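Local coordinates for protein bradyzoite pseudokinase 1 (Toxoplasma gondii, PDB 6M7Z) that is an atypical, divergent kinase-like protein without the usual glycine-rich loop, probably acting in the regulation of membrane ultrastructure in the Toxoplasma parasitophorous vacuole, at residues S106-P111 / V154-S159; L165-I170 / G186-A191. All blocks are in the same frame, centred on the assembly; numbering follows the deposited sequence.

Contact 1 (S106-P111 / V154-S159); sequences SPLLLP and VAALKS
Leu108 lies over two alanines of helix 146-161, its branched end on one and its stem on the other. The CD1 methyl rests on Ala155, 3.6 Å from that residue's CB, and also reaches the backbone N of Ala156. Nearer the loop backbone, Leu108 CB meets Ala156 CB at 3.8 Å. The carbonyl of Leu108 shares in the fit, its O being 3.6 Å from Ala156 CB. Single-methyl side chains suit these two helix positions, because the loop can settle close to the helix backbone: the CA atoms of Leu108 and Ala156 are 5.0 Å apart.

Leu109, next in the loop, supplies the second apolar patch, against Ser159 about one turn further along the helix. Its CD2 methyl comes within 3.6 Å of Ser159 OG and 3.8 Å of Ala156 O, and CG also approaches the hydroxyl. A serine can sit against leucine here because its polarity is turned inward to its own helix: OG, between the backbone N and the carbonyl carbon (chi1 80°), donates to Ala156 O over 2.8 Å. That bond leaves the hydroxyl proton engaged while the oxygen abuts carbon. Leu108 and Leu109 are the third and fourth residues of a type I turn that begins at Ser106, with Pro107, whose ring fixes phi, second.

Leu185 of strand 183-185 touches both Leu109 and Ala156, and its backbone is hydrogen-bonded to Leu108 and Leu110. On another side of the helix, Leu157 and Val154 pack against helix 230-248. The whole is the protein-kinase arrangement in which the loop between helix C (88-101) and strand β4 (114-117) is anchored on helix E (146-161) of the C-lobe.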
ATOM      1  N   SER A 106      -4.122  10.902  -1.595  1.00 78.88           N
ATOM      2  CA  SER A 106      -2.786  11.109  -1.064  1.00 63.60           C
ATOM      3  C   SER A 106      -1.831  10.529  -2.093  1.00 63.50           C
ATOM      4  O   SER A 106      -1.959   9.362  -2.445  1.00 55.25           O
ATOM      5  CB  SER A 106      -2.605  10.448   0.274  1.00 61.22           C
ATOM      6  OG  SER A 106      -3.581  10.873   1.208  1.00 73.83           O
ATOM      7  N   PRO A 107      -0.841  11.301  -2.602  1.00 70.50           N
ATOM      8  CA  PRO A 107      -0.040  10.850  -3.741  1.00 63.02           C
ATOM      9  C   PRO A 107       0.783   9.566  -3.525  1.00 53.22           C
ATOM     10  O   PRO A 107       1.057   8.860  -4.488  1.00 54.22           O
ATOM     11  CB  PRO A 107       0.918  12.023  -3.994  1.00 63.52           C
ATOM     12  CG  PRO A 107       0.264  13.217  -3.315  1.00 65.73           C
ATOM     13  CD  PRO A 107      -0.447  12.638  -2.118  1.00 62.70           C
ATOM     14  N   LEU A 108       1.188   9.283  -2.281  1.00 44.81           N
ATOM     15  CA  LEU A 108       2.085   8.160  -1.987  1.00 39.72           C
ATOM     16  C   LEU A 108       1.354   7.001  -1.286  1.00 35.85           C
ATOM     17  O   LEU A 108       2.017   6.124  -0.748  1.00 33.53           O
ATOM     18  CB  LEU A 108       3.239   8.684  -1.121  1.00 39.05           C
ATOM     19  CG  LEU A 108       4.196   9.653  -1.824  1.00 43.34           C
ATOM     20  CD1 LEU A 108       5.407   9.939  -0.943  1.00 44.76           C
ATOM     21  CD2 LEU A 108       4.663   9.105  -3.178  1.00 42.55           C
ATOM     22  N   LEU A 109       0.013   7.000  -1.274  1.00 37.41           N
ATOM     23  CA  LEU A 109      -0.770   5.894  -0.722  1.00 36.72           C
ATOM     24  C   LEU A 109      -1.542   5.206  -1.861  1.00 36.41           C
ATOM     25  O   LEU A 109      -2.020   5.886  -2.780  1.00 36.14           O
ATOM     26  CB  LEU A 109      -1.729   6.416   0.351  1.00 37.50           C
ATOM     27  CG  LEU A 109      -1.081   7.167   1.523  1.00 38.52           C
ATOM     28  CD1 LEU A 109      -2.104   7.523   2.596  1.00 39.46           C
ATOM     29  CD2 LEU A 109       0.058   6.385   2.160  1.00 37.56           C
ATOM     30  N   LEU A 110      -1.650   3.866  -1.793  1.00 34.19           N
ATOM     31  CA  LEU A 110      -2.354   3.078  -2.798  1.00 33.65           C
ATOM     32  C   LEU A 110      -3.785   3.607  -2.919  1.00 34.52           C
ATOM     33  O   LEU A 110      -4.536   3.585  -1.951  1.00 35.82           O
ATOM     34  CB  LEU A 110      -2.328   1.609  -2.387  1.00 32.15           C
ATOM     35  CG  LEU A 110      -3.029   0.613  -3.327  1.00 32.80           C
ATOM     36  CD1 LEU A 110      -2.293   0.539  -4.660  1.00 32.98           C
ATOM     37  CD2 LEU A 110      -3.097  -0.780  -2.688  1.00 32.39           C
ATOM     38  N   PRO A 111      -4.200   4.141  -4.081  1.00 34.46           N
ATOM     39  CA  PRO A 111      -5.558   4.644  -4.249  1.00 36.46           C
ATOM     40  C   PRO A 111      -6.616   3.545  -4.429  1.00 36.19           C
ATOM     41  O   PRO A 111      -6.322   2.490  -4.983  1.00 36.78           O
ATOM     42  CB  PRO A 111      -5.484   5.508  -5.523  1.00 36.45           C
ATOM     43  CG  PRO A 111      -4.276   4.987  -6.297  1.00 36.53           C
ATOM     44  CD  PRO A 111      -3.381   4.312  -5.284  1.00 35.07           C
ATOM     45  N   VAL A 154      10.072   6.434   3.003  1.00 36.32           N
ATOM     46  CA  VAL A 154       9.982   7.255   4.229  1.00 41.18           C
ATOM     47  C   VAL A 154       8.856   8.288   4.074  1.00 39.40           C
ATOM     48  O   VAL A 154       8.073   8.500   4.986  1.00 37.39           O
ATOM     49  CB  VAL A 154      11.313   7.964   4.560  1.00 48.80           C
ATOM     50  CG1 VAL A 154      11.186   8.880   5.763  1.00 56.48           C
ATOM     51  CG2 VAL A 154      12.451   7.005   4.802  1.00 53.31           C
ATOM     52  N   ALA A 155       8.810   8.948   2.916  1.00 41.53           N
ATOM     53  CA  ALA A 155       7.839  10.006   2.662  1.00 45.10           C
ATOM     54  C   ALA A 155       6.422   9.433   2.740  1.00 41.20           C
ATOM     55  O   ALA A 155       5.522  10.075   3.260  1.00 37.95           O
ATOM     56  CB  ALA A 155       8.085  10.646   1.313  1.00 47.60           C
ATOM     57  N   ALA A 156       6.248   8.229   2.184  1.00 40.23           N
ATOM     58  CA  ALA A 156       4.941   7.588   2.114  1.00 39.13           C
ATOM     59  C   ALA A 156       4.437   7.315   3.539  1.00 39.37           C
ATOM     60  O   ALA A 156       3.278   7.621   3.869  1.00 37.33           O
ATOM     61  CB  ALA A 156       5.027   6.337   1.292  1.00 34.63           C
ATOM     62  N   LEU A 157       5.329   6.786   4.381  1.00 37.32           N
ATOM     63  CA  LEU A 157       5.009   6.488   5.770  1.00 36.99           C
ATOM     64  C   LEU A 157       4.638   7.779   6.518  1.00 40.03           C
ATOM     65  O   LEU A 157       3.654   7.815   7.263  1.00 35.40           O
ATOM     66  CB  LEU A 157       6.213   5.816   6.439  1.00 34.87           C
ATOM     67  CG  LEU A 157       5.989   5.368   7.883  1.00 35.82           C
ATOM     68  CD1 LEU A 157       4.733   4.533   8.001  1.00 34.62           C
ATOM     69  CD2 LEU A 157       7.179   4.586   8.393  1.00 36.37           C
ATOM     70  N   LYS A 158       5.430   8.835   6.305  1.00 46.14           N
ATOM     71  CA  LYS A 158       5.196  10.134   6.926  1.00 48.50           C
ATOM     72  C   LYS A 158       3.795  10.647   6.571  1.00 41.72           C
ATOM     73  O   LYS A 158       3.094  11.167   7.449  1.00 41.88           O
ATOM     74  CB  LYS A 158       6.251  11.159   6.498  1.00 55.99           C
ATOM     75  CG  LYS A 158       6.277  12.399   7.384  1.00 63.06           C
ATOM     76  CD  LYS A 158       7.015  13.582   6.814  1.00 66.34           C
ATOM     77  CE  LYS A 158       6.625  14.879   7.495  1.00 68.91           C
ATOM     78  NZ  LYS A 158       6.731  16.025   6.561  1.00 70.41           N
ATOM     79  N   SER A 159       3.402  10.505   5.301  1.00 38.14           N
ATOM     80  CA  SER A 159       2.100  10.976   4.857  1.00 40.21           C
ATOM     81  C   SER A 159       0.983  10.239   5.612  1.00 41.27           C
ATOM     82  O   SER A 159      -0.062  10.815   5.858  1.00 43.49           O
ATOM     83  CB  SER A 159       1.941  10.899   3.343  1.00 41.23           C
ATOM     84  OG  SER A 159       1.622   9.590   2.886  1.00 40.34           O
TER

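Contact 2 (L165-I170 / G186-A191); sequences LLHRSI and GGLDTA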
ATOM      1  N   LEU A 165      -2.359   8.026  11.638  1.00 41.93           N
ATOM      2  CA  LEU A 165      -2.451   6.567  11.496  1.00 41.59           C
ATOM      3  C   LEU A 165      -1.046   5.949  11.531  1.00 37.92           C
ATOM      4  O   LEU A 165      -0.128   6.418  10.840  1.00 37.48           O
ATOM      5  CB  LEU A 165      -3.150   6.220  10.176  1.00 45.84           C
ATOM      6  CG  LEU A 165      -4.636   6.577  10.096  1.00 48.71           C
ATOM      7  CD1 LEU A 165      -5.159   6.404   8.680  1.00 50.30           C
ATOM      8  CD2 LEU A 165      -5.454   5.738  11.066  1.00 50.77           C
ATOM      9  N   LEU A 166      -0.901   4.868  12.310  1.00 34.79           N
ATOM     10  CA  LEU A 166       0.199   3.921  12.171  1.00 32.68           C
ATOM     11  C   LEU A 166      -0.170   2.893  11.103  1.00 29.60           C
ATOM     12  O   LEU A 166      -1.371   2.564  10.932  1.00 28.65           O
ATOM     13  CB  LEU A 166       0.415   3.195  13.493  1.00 35.88           C
ATOM     14  CG  LEU A 166       0.928   4.072  14.632  1.00 39.85           C
ATOM     15  CD1 LEU A 166       1.062   3.294  15.920  1.00 41.64           C
ATOM     16  CD2 LEU A 166       2.251   4.723  14.277  1.00 40.24           C
ATOM     17  N   HIS A 167       0.864   2.351  10.424  1.00 27.33           N
ATOM     18  CA  HIS A 167       0.666   1.283   9.449  1.00 25.58           C
ATOM     19  C   HIS A 167       0.536  -0.068  10.160  1.00 24.67           C
ATOM     20  O   HIS A 167      -0.434  -0.804   9.938  1.00 24.11           O
ATOM     21  CB  HIS A 167       1.787   1.272   8.413  1.00 24.77           C
ATOM     22  CG  HIS A 167       1.533   0.312   7.296  1.00 22.22           C
ATOM     23  ND1 HIS A 167       1.681  -1.045   7.455  1.00 21.98           N
ATOM     24  CD2 HIS A 167       1.125   0.501   6.017  1.00 22.28           C
ATOM     25  CE1 HIS A 167       1.408  -1.644   6.312  1.00 21.94           C
ATOM     26  NE2 HIS A 167       1.033  -0.727   5.429  1.00 22.11           N
ATOM     27  N   ARG A 168       1.564  -0.389  10.951  1.00 24.67           N
ATOM     28  CA  ARG A 168       1.640  -1.550  11.873  1.00 24.59           C
ATOM     29  C   ARG A 168       2.103  -2.843  11.189  1.00 24.01           C
ATOM     30  O   ARG A 168       2.363  -3.767  11.908  1.00 24.78           O
ATOM     31  CB  ARG A 168       0.325  -1.781  12.627  1.00 24.54           C
ATOM     32  CG  ARG A 168      -0.121  -0.587  13.469  1.00 25.15           C
ATOM     33  CD  ARG A 168      -1.137  -0.954  14.544  1.00 25.36           C
ATOM     34  NE  ARG A 168      -2.367  -1.479  13.946  1.00 24.91           N
ATOM     35  CZ  ARG A 168      -3.106  -2.469  14.454  1.00 24.71           C
ATOM     36  NH1 ARG A 168      -2.927  -2.859  15.714  1.00 24.87           N
ATOM     37  NH2 ARG A 168      -3.972  -3.089  13.670  1.00 23.32           N
ATOM     38  N   SER A 169       2.257  -2.916   9.857  1.00 24.20           N
ATOM     39  CA  SER A 169       2.728  -4.162   9.211  1.00 24.39           C
ATOM     40  C   SER A 169       3.636  -3.880   7.997  1.00 25.05           C
ATOM     41  O   SER A 169       3.561  -4.565   6.984  1.00 24.55           O
ATOM     42  CB  SER A 169       1.546  -5.032   8.839  1.00 24.29           C
ATOM     43  OG  SER A 169       0.700  -4.419   7.866  1.00 24.14           O
ATOM     44  N   ILE A 170       4.529  -2.897   8.120  1.00 25.95           N
ATOM     45  CA  ILE A 170       5.358  -2.504   7.002  1.00 27.24           C
ATOM     46  C   ILE A 170       6.364  -3.610   6.664  1.00 27.36           C
ATOM     47  O   ILE A 170       7.037  -4.156   7.536  1.00 26.74           O
ATOM     48  CB  ILE A 170       6.076  -1.170   7.274  1.00 28.76           C
ATOM     49  CG1 ILE A 170       5.088  -0.003   7.228  1.00 29.85           C
ATOM     50  CG2 ILE A 170       7.231  -0.948   6.300  1.00 29.16           C
ATOM     51  CD1 ILE A 170       5.547   1.158   8.103  1.00 31.43           C
ATOM     52  N   GLY A 186       0.736   0.624   0.440  1.00 27.43           N
ATOM     53  CA  GLY A 186      -0.545  -0.089   0.561  1.00 27.26           C
ATOM     54  C   GLY A 186      -0.567  -0.948   1.826  1.00 26.75           C
ATOM     55  O   GLY A 186       0.124  -0.642   2.834  1.00 25.02           O
ATOM     56  N   GLY A 187      -1.377  -2.012   1.775  1.00 26.61           N
ATOM     57  CA  GLY A 187      -1.603  -2.870   2.910  1.00 26.77           C
ATOM     58  C   GLY A 187      -2.204  -2.121   4.090  1.00 26.92           C
ATOM     59  O   GLY A 187      -1.863  -2.391   5.238  1.00 26.23           O
ATOM     60  N   LEU A 188      -3.132  -1.198   3.798  1.00 27.85           N
ATOM     61  CA  LEU A 188      -3.632  -0.266   4.806  1.00 28.34           C
ATOM     62  C   LEU A 188      -4.728  -0.872   5.688  1.00 28.48           C
ATOM     63  O   LEU A 188      -5.202  -0.200   6.608  1.00 28.06           O
ATOM     64  CB  LEU A 188      -4.144   0.988   4.091  1.00 30.03           C
ATOM     65  CG  LEU A 188      -3.083   1.779   3.328  1.00 30.52           C
ATOM     66  CD1 LEU A 188      -3.717   3.051   2.752  1.00 32.57           C
ATOM     67  CD2 LEU A 188      -1.903   2.117   4.230  1.00 29.71           C
ATOM     68  N   ASP A 189      -5.110  -2.135   5.451  1.00 29.99           N
ATOM     69  CA  ASP A 189      -6.089  -2.829   6.304  1.00 29.50           C
ATOM     70  C   ASP A 189      -5.581  -2.955   7.749  1.00 27.65           C
ATOM     71  O   ASP A 189      -6.385  -3.144   8.646  1.00 30.03           O
ATOM     72  CB  ASP A 189      -6.461  -4.215   5.750  1.00 31.87           C
ATOM     73  CG  ASP A 189      -5.276  -5.127   5.480  1.00 34.62           C
ATOM     74  OD1 ASP A 189      -4.417  -4.760   4.620  1.00 37.36           O
ATOM     75  OD2 ASP A 189      -5.201  -6.185   6.123  1.00 42.96           O
ATOM     76  N   THR A 190      -4.268  -2.883   7.992  1.00 26.31           N
ATOM     77  CA  THR A 190      -3.717  -3.010   9.368  1.00 25.84           C
ATOM     78  C   THR A 190      -3.567  -1.649  10.054  1.00 25.43           C
ATOM     79  O   THR A 190      -3.180  -1.613  11.226  1.00 25.34           O
ATOM     80  CB  THR A 190      -2.368  -3.737   9.404  1.00 25.34           C
ATOM     81  OG1 THR A 190      -1.410  -2.953   8.682  1.00 25.50           O
ATOM     82  CG2 THR A 190      -2.458  -5.133   8.817  1.00 25.52           C
ATOM     83  N   ALA A 191      -3.844  -0.557   9.339  1.00 25.58           N
ATOM     84  CA  ALA A 191      -3.612   0.787   9.872  1.00 27.24           C
ATOM     85  C   ALA A 191      -4.561   1.068  11.041  1.00 29.09           C
ATOM     86  O   ALA A 191      -5.664   0.513  11.115  1.00 29.04           O
ATOM     87  CB  ALA A 191      -3.787   1.816   8.789  1.00 27.76           C
TER
HETATM   88  O   HOH W   1      -0.156  -4.530   5.373  1.00 23.91           O
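The backbones of 165-170 and 186-191 draw closest at His167 and Ala191, whose CA atoms are 4.3 Å apart, and Leu166 O receives a CA-H...O contact from Ala191. His167 has CG anti to the backbone N (chi1 -173°), and its ring meets Gly186 O edge-on. NE2 donates to Gly186 O over 2.8 Å, close to straight at 161°, with the acceptor in the ring plane. At the other ring nitrogen, ND1 accepts from Ser169 N, again in plane, so the two bonds fix the ring's rotation; imidazole, offering a donor and an acceptor, suits this bridging place.

These are the kinase catalytic-loop and DFG regions in divergent form: His-Arg-Ser stands where HRD is usual, and Gly-Leu-Asp at 187-189 probably takes the place of DFG. Gly187 has a positive phi, which glycine adopts readily. Leu188 CD2 packs 3.9 Å from His167 CD2, while the same side chain touches Tyr98 of helix 88-101, consistent with a regulatory-spine position.

Thr190 adds both a hydroxyl and a carbonyl. OG1 donates to His167 O over 2.7 Å, approaching 31° out of the carbonyl plane, and its oxygen lies 2.7 Å from Ser169 OG. A water joins Ser169 OG to Gly187 O. Arg168 bends at chi3 and grips Thr190 O side-on: NE, at 2.8 Å, lies nearly on the line of the C=O bond, and NH2, at 3.0 Å, is tilted out of the carbonyl plane. Asp233 OD2 and OD1 accept from the backbone N atoms of His167 and Arg168.

How the contacts relate
From the N terminus, the chain leaves helix 88-101 and enters 106-111; it then runs through strands 114-117 and 121-127 before helix 146-161 returns to close contact 1 across the 42 intervening residues. The chain next passes from that helix to strand 165-166, opening contact 2, which closes after 15 residues that include the hairpin 175-177/183-185. The two loops therefore follow in series. In space their centres are about 11 Å apart, and they touch at Leu157 with Ile170 and at Leu110 with Gly186. Contact 1 joins the loop between helix 88-101 and strand 114-117 to helix 146-161, while contact 2 ties the catalytic-loop region to the segment after strand 183-185.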